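LbaCas13a H328A (C2c2) (Lachnospiraceae bacterium NK4A179, PDB 5WLH) binds CRISPR guide RNA and its precursor as a variant of an RNA-targeting, A-cleaving Cas13a nuclease. Local coordinates at residues 1116-1121 with 1260-1265; 1258-1261 with 1267-1270. All coordinates share one frame; numbering follows the deposited sequence.

Contacts 1 and 2 meet on helix 1262-1273 and share Arg1260 and Ser1261, with centres about 7 Å apart. Contact 1 is buried: it sets the first turn of that helix against helix 1106-1145, far away in sequence, and its chemistry is mostly apolar, an aromatic ring under a leucine. Contact 2 is local and lies at the surface, where the loop before the helix reaches forward to its later turns through charged side chains alone. The same short helix therefore has an apolar side in the protein interior and a charged side at the surface. At Phe1270, outside the ion pair, it touches the bound pre-crRNA; the nearest atom of contact 1 is about 5 Å from RNA.

Contact 1 of 2, residues 1116-1121 with 1260-1265; sequences DELQGQ and RSFLGI
Ser1261, the N-cap of helix 1262-1273 just ahead of the Phe1262 that packs on Leu1118, accepts from Gly1264 N through OG at 2.9 Å, with an N-H...O angle of 145°. The contact itself rests on Leu1118 and Phe1262. CB of Leu1118 stands over the ring in an off-centre CH-pi contact, 4.2 Å from the Phe1262 centroid and 28° from the ring normal, with Phe1262 CE1 at 3.8 Å from Leu1118 CB. A chi1 of -64° sets Leu1118 CG beside the backbone N, and from there CD1 reaches over the same ring near its rim, 4.2 Å from Phe1262 CG. Gln1119, whose backbone N and OE1 lie near CE1 of Phe1262, is anchored elsewhere by a hydrogen bond from NE2 to Ile1249 O. Its amide thereby ties helix 1106-1145 to helix 1239-1250, on which the sequence RNYIEH begins; this matches the R-X4-H signature, as in the second HEPN nuclease domain of Cas13a. Leu1288, Ile1291 and Leu1366 also pack on Leu1118, while Tyr1254 and Tyr1255 meet Phe1262. With an alanine at Phe1262, Leu1118 would probably lose the ring beneath its CB and CD1, and a gap would be likely to open between the two helices.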
loop_
_atom_site.group_PDB
_atom_site.type_symbol
_atom_site.label_atom_id
_atom_site.label_comp_id
_atom_site.label_asym_id
_atom_site.label_seq_id
_atom_site.Cartn_x
_atom_site.Cartn_y
_atom_site.Cartn_z
ATOM N N ASP A 1116 -14.012 -5.051 6.067
ATOM C CA ASP A 1116 -13.906 -4.670 4.657
ATOM C C ASP A 1116 -12.479 -4.280 4.292
ATOM O O ASP A 1116 -12.025 -4.535 3.170
ATOM C CB ASP A 1116 -14.837 -3.504 4.339
ATOM C CG ASP A 1116 -16.286 -3.909 4.296
ATOM O OD1 ASP A 1116 -16.562 -5.126 4.196
ATOM O OD2 ASP A 1116 -17.138 -2.995 4.363
ATOM N N GLU A 1117 -11.776 -3.592 5.192
ATOM C CA GLU A 1117 -10.400 -3.218 4.863
ATOM C C GLU A 1117 -9.476 -4.429 4.872
ATOM O O GLU A 1117 -8.565 -4.531 4.036
ATOM C CB GLU A 1117 -9.870 -2.158 5.820
ATOM C CG GLU A 1117 -10.548 -0.826 5.667
ATOM C CD GLU A 1117 -10.200 0.133 6.783
ATOM O OE1 GLU A 1117 -9.230 -0.134 7.527
ATOM O OE2 GLU A 1117 -10.896 1.162 6.908
ATOM N N LEU A 1118 -9.668 -5.349 5.822
ATOM C CA LEU A 1118 -8.873 -6.573 5.787
ATOM C C LEU A 1118 -9.175 -7.388 4.545
ATOM O O LEU A 1118 -8.260 -7.934 3.911
ATOM C CB LEU A 1118 -9.142 -7.416 7.032
ATOM C CG LEU A 1118 -8.697 -6.732 8.322
ATOM C CD1 LEU A 1118 -9.239 -7.520 9.503
ATOM C CD2 LEU A 1118 -7.180 -6.632 8.378
ATOM N N GLN A 1119 -10.458 -7.483 4.180
ATOM C CA GLN A 1119 -10.835 -8.282 3.020
ATOM C C GLN A 1119 -10.407 -7.577 1.746
ATOM O O GLN A 1119 -9.941 -8.213 0.798
ATOM C CB GLN A 1119 -12.350 -8.498 3.014
ATOM C CG GLN A 1119 -12.908 -9.122 1.739
ATOM C CD GLN A 1119 -12.611 -10.596 1.621
ATOM O OE1 GLN A 1119 -11.755 -11.134 2.319
ATOM N NE2 GLN A 1119 -13.316 -11.264 0.717
ATOM N N GLY A 1120 -10.556 -6.258 1.725
ATOM C CA GLY A 1120 -10.139 -5.494 0.561
ATOM C C GLY A 1120 -8.650 -5.601 0.306
ATOM O O GLY A 1120 -8.217 -5.682 -0.838
ATOM N N GLN A 1121 -7.839 -5.625 1.367
ATOM C CA GLN A 1121 -6.409 -5.775 1.136
ATOM C C GLN A 1121 -6.096 -7.158 0.578
ATOM O O GLN A 1121 -5.221 -7.314 -0.275
ATOM C CB GLN A 1121 -5.637 -5.526 2.440
ATOM C CG GLN A 1121 -4.120 -5.735 2.310
ATOM C CD GLN A 1121 -3.488 -4.777 1.312
ATOM O OE1 GLN A 1121 -3.523 -3.554 1.497
ATOM N NE2 GLN A 1121 -2.907 -5.330 0.242
ATOM N N ARG A 1260 -11.955 -20.611 8.659
ATOM C CA ARG A 1260 -10.659 -20.056 9.000
ATOM C C ARG A 1260 -10.844 -18.604 9.405
ATOM O O ARG A 1260 -11.886 -17.995 9.157
ATOM C CB ARG A 1260 -9.661 -20.169 7.844
ATOM C CG ARG A 1260 -10.143 -19.579 6.538
ATOM C CD ARG A 1260 -9.261 -20.042 5.386
ATOM N NE ARG A 1260 -9.789 -21.238 4.740
ATOM C CZ ARG A 1260 -9.292 -21.770 3.630
ATOM N NH1 ARG A 1260 -8.245 -21.214 3.037
ATOM N NH2 ARG A 1260 -9.841 -22.858 3.113
ATOM N N SER A 1261 -9.817 -18.063 10.037
ATOM C CA SER A 1261 -9.841 -16.709 10.556
ATOM C C SER A 1261 -9.153 -15.770 9.585
ATOM O O SER A 1261 -8.446 -16.193 8.674
ATOM C CB SER A 1261 -9.130 -16.650 11.898
ATOM O OG SER A 1261 -7.845 -17.215 11.741
ATOM N N PHE A 1262 -9.369 -14.473 9.801
ATOM C CA PHE A 1262 -8.568 -13.477 9.108
ATOM C C PHE A 1262 -7.081 -13.716 9.345
ATOM O O PHE A 1262 -6.281 -13.663 8.415
ATOM C CB PHE A 1262 -8.995 -12.075 9.549
ATOM C CG PHE A 1262 -10.123 -11.519 8.715
ATOM C CD1 PHE A 1262 -9.929 -11.254 7.363
ATOM C CD2 PHE A 1262 -11.372 -11.290 9.267
ATOM C CE1 PHE A 1262 -10.956 -10.742 6.575
ATOM C CE2 PHE A 1262 -12.417 -10.777 8.482
ATOM C CZ PHE A 1262 -12.205 -10.500 7.137
ATOM N N LEU A 1263 -6.685 -13.990 10.592
ATOM C CA LEU A 1263 -5.276 -14.279 10.840
ATOM C C LEU A 1263 -4.814 -15.499 10.068
ATOM O O LEU A 1263 -3.677 -15.545 9.591
ATOM C CB LEU A 1263 -5.021 -14.490 12.332
ATOM C CG LEU A 1263 -4.858 -13.193 13.114
ATOM C CD1 LEU A 1263 -4.751 -13.556 14.578
ATOM C CD2 LEU A 1263 -3.609 -12.424 12.677
ATOM N N GLY A 1264 -5.676 -16.509 9.951
ATOM C CA GLY A 1264 -5.287 -17.703 9.220
ATOM C C GLY A 1264 -5.149 -17.448 7.731
ATOM O O GLY A 1264 -4.288 -18.035 7.071
ATOM N N ILE A 1265 -6.010 -16.594 7.183
ATOM C CA ILE A 1265 -5.910 -16.259 5.766
ATOM C C ILE A 1265 -4.666 -15.422 5.516
ATOM O O ILE A 1265 -3.880 -15.712 4.607
ATOM C CB ILE A 1265 -7.179 -15.540 5.294
ATOM C CG1 ILE A 1265 -8.383 -16.486 5.342
ATOM C CG2 ILE A 1265 -6.994 -15.023 3.839
ATOM C CD1 ILE A 1265 -9.724 -15.759 5.517
#

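Contact 2 of 2, residues 1258-1261 with 1267-1270. With nucleotides of chain B.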
loop_
_atom_site.group_PDB
_atom_site.type_symbol
_atom_site.label_atom_id
_atom_site.label_comp_id
_atom_site.label_asym_id
_atom_site.label_seq_id
_atom_site.Cartn_x
_atom_site.Cartn_y
_atom_site.Cartn_z
ATOM N N PHE A 1258 -16.722 -19.480 7.806
ATOM C CA PHE A 1258 -15.934 -19.189 9.008
ATOM C C PHE A 1258 -15.077 -20.380 9.420
ATOM O O PHE A 1258 -14.849 -20.619 10.610
ATOM C CB PHE A 1258 -16.835 -18.744 10.169
ATOM C CG PHE A 1258 -17.691 -17.551 9.850
ATOM C CD1 PHE A 1258 -17.175 -16.265 9.941
ATOM C CD2 PHE A 1258 -19.006 -17.709 9.434
ATOM C CE1 PHE A 1258 -17.960 -15.159 9.633
ATOM C CE2 PHE A 1258 -19.795 -16.601 9.119
ATOM C CZ PHE A 1258 -19.270 -15.324 9.219
ATOM N N ASP A 1259 -14.603 -21.148 8.443
ATOM C CA ASP A 1259 -13.735 -22.279 8.738
ATOM C C ASP A 1259 -12.312 -21.835 9.032
ATOM O O ASP A 1259 -11.529 -22.609 9.596
ATOM C CB ASP A 1259 -13.734 -23.256 7.568
ATOM C CG ASP A 1259 -13.516 -22.562 6.245
ATOM O OD1 ASP A 1259 -14.250 -21.596 5.949
ATOM O OD2 ASP A 1259 -12.593 -22.970 5.517
ATOM N N ARG A 1260 -11.955 -20.611 8.659
ATOM C CA ARG A 1260 -10.659 -20.056 9.000
ATOM C C ARG A 1260 -10.844 -18.604 9.405
ATOM O O ARG A 1260 -11.886 -17.995 9.157
ATOM C CB ARG A 1260 -9.661 -20.169 7.844
ATOM C CG ARG A 1260 -10.143 -19.579 6.538
ATOM C CD ARG A 1260 -9.261 -20.042 5.386
ATOM N NE ARG A 1260 -9.789 -21.238 4.740
ATOM C CZ ARG A 1260 -9.292 -21.770 3.630
ATOM N NH1 ARG A 1260 -8.245 -21.214 3.037
ATOM N NH2 ARG A 1260 -9.841 -22.858 3.113
ATOM N N SER A 1261 -9.817 -18.063 10.037
ATOM C CA SER A 1261 -9.841 -16.709 10.556
ATOM C C SER A 1261 -9.153 -15.770 9.585
ATOM O O SER A 1261 -8.446 -16.193 8.674
ATOM C CB SER A 1261 -9.130 -16.650 11.898
ATOM O OG SER A 1261 -7.845 -17.215 11.741
ATOM N N SER A 1267 -2.113 -15.463 7.314
ATOM C CA SER A 1267 -0.994 -16.380 7.514
ATOM C C SER A 1267 -0.704 -17.161 6.244
ATOM O O SER A 1267 0.461 -17.374 5.894
ATOM C CB SER A 1267 -1.285 -17.376 8.651
ATOM O OG SER A 1267 -1.358 -16.731 9.894
ATOM N N GLU A 1268 -1.750 -17.617 5.555
ATOM C CA GLU A 1268 -1.497 -18.425 4.372
ATOM C C GLU A 1268 -1.007 -17.567 3.213
ATOM O O GLU A 1268 -0.187 -18.027 2.409
ATOM C CB GLU A 1268 -2.740 -19.221 3.975
ATOM C CG GLU A 1268 -2.420 -20.156 2.810
ATOM C CD GLU A 1268 -3.579 -21.039 2.415
ATOM O OE1 GLU A 1268 -3.410 -21.797 1.440
ATOM O OE2 GLU A 1268 -4.644 -20.968 3.065
ATOM N N VAL A 1269 -1.481 -16.321 3.122
ATOM C CA VAL A 1269 -0.915 -15.392 2.148
ATOM C C VAL A 1269 0.577 -15.227 2.407
ATOM O O VAL A 1269 1.410 -15.388 1.511
ATOM C CB VAL A 1269 -1.666 -14.046 2.200
ATOM C CG1 VAL A 1269 -0.901 -12.964 1.405
ATOM C CG2 VAL A 1269 -3.084 -14.206 1.661
ATOM N N PHE A 1270 0.936 -14.924 3.653
ATOM C CA PHE A 1270 2.342 -14.802 4.022
ATOM C C PHE A 1270 3.117 -16.071 3.680
ATOM O O PHE A 1270 4.248 -16.006 3.192
ATOM C CB PHE A 1270 2.457 -14.507 5.522
ATOM C CG PHE A 1270 3.865 -14.351 6.007
ATOM C CD1 PHE A 1270 4.658 -13.304 5.542
ATOM C CD2 PHE A 1270 4.382 -15.212 6.975
ATOM C CE1 PHE A 1270 5.959 -13.140 5.980
ATOM C CE2 PHE A 1270 5.677 -15.063 7.430
ATOM C CZ PHE A 1270 6.467 -14.013 6.954
ATOM P P A B 4 9.789 -21.155 4.254
ATOM O OP1 A B 4 9.968 -20.176 3.138
ATOM O OP2 A B 4 10.947 -21.929 4.774
ATOM O "O5'" A B 4 9.164 -20.391 5.496
ATOM C "C5'" A B 4 7.990 -19.610 5.350
ATOM C "C4'" A B 4 7.487 -19.181 6.697
ATOM O "O4'" A B 4 7.122 -20.348 7.472
ATOM C "C3'" A B 4 8.503 -18.469 7.566
ATOM O "O3'" A B 4 8.621 -17.101 7.240
ATOM C "C2'" A B 4 7.967 -18.718 8.967
ATOM O "O2'" A B 4 6.845 -17.884 9.228
ATOM C "C1'" A B 4 7.455 -20.147 8.828
ATOM N N9 A B 4 8.477 -21.145 9.193
ATOM C C8 A B 4 9.271 -21.918 8.381
ATOM N N7 A B 4 10.057 -22.735 9.049
ATOM C C5 A B 4 9.741 -22.488 10.380
ATOM C C6 A B 4 10.214 -23.008 11.607
ATOM N N6 A B 4 11.148 -23.954 11.714
ATOM N N1 A B 4 9.662 -22.525 12.741
ATOM C C2 A B 4 8.723 -21.577 12.666
ATOM N N3 A B 4 8.206 -21.009 11.576
ATOM C C4 A B 4 8.770 -21.506 10.473
#
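Asp1259 OD2 lies at the edge of the Arg1260 guanidinium, in its plane, whereas Glu1268 OE2 approaches obliquely, the carboxylate plane turned 19° from the guanidinium. Tyr1248 makes a cation-pi contact with the same arginine. Together Asp1259, Arg1260 and Glu1268 form a salt-bridge network on the surface, joining the loop after helix 1254-1257 to the helix that follows it, 1262-1273, in what is probably the second HEPN domain. Both ties are loose. Arg1260 NH1 is 3.6 Å from Glu1268 OE2, a long ion pair, and Arg1260 NE gives Asp1259 OD2 a weak but fairly straight hydrogen bond of 3.4 Å, at 163°. The arginine was modelled in two conformers, and these distances belong to one of them. In it a bend at chi3 (93°) turns the guanidinium between the two acids. On Glu1268, CG anti to the backbone N and an extended chain carry the carboxylate out toward Arg1260, and its other oxygen, OE1, forms a salt bridge with Arg1272. Asp1259 OD1 is also hydrogen-bonded to Tyr1248 OH, the residue whose ring meets Arg1260. Two residues further along the helix, Phe1270 packs on Ala1326 and Ile1328 and presents its ring edge to the bound pre-crRNA, CE2 lying 3.5 Å from O2' of A4 of chain B.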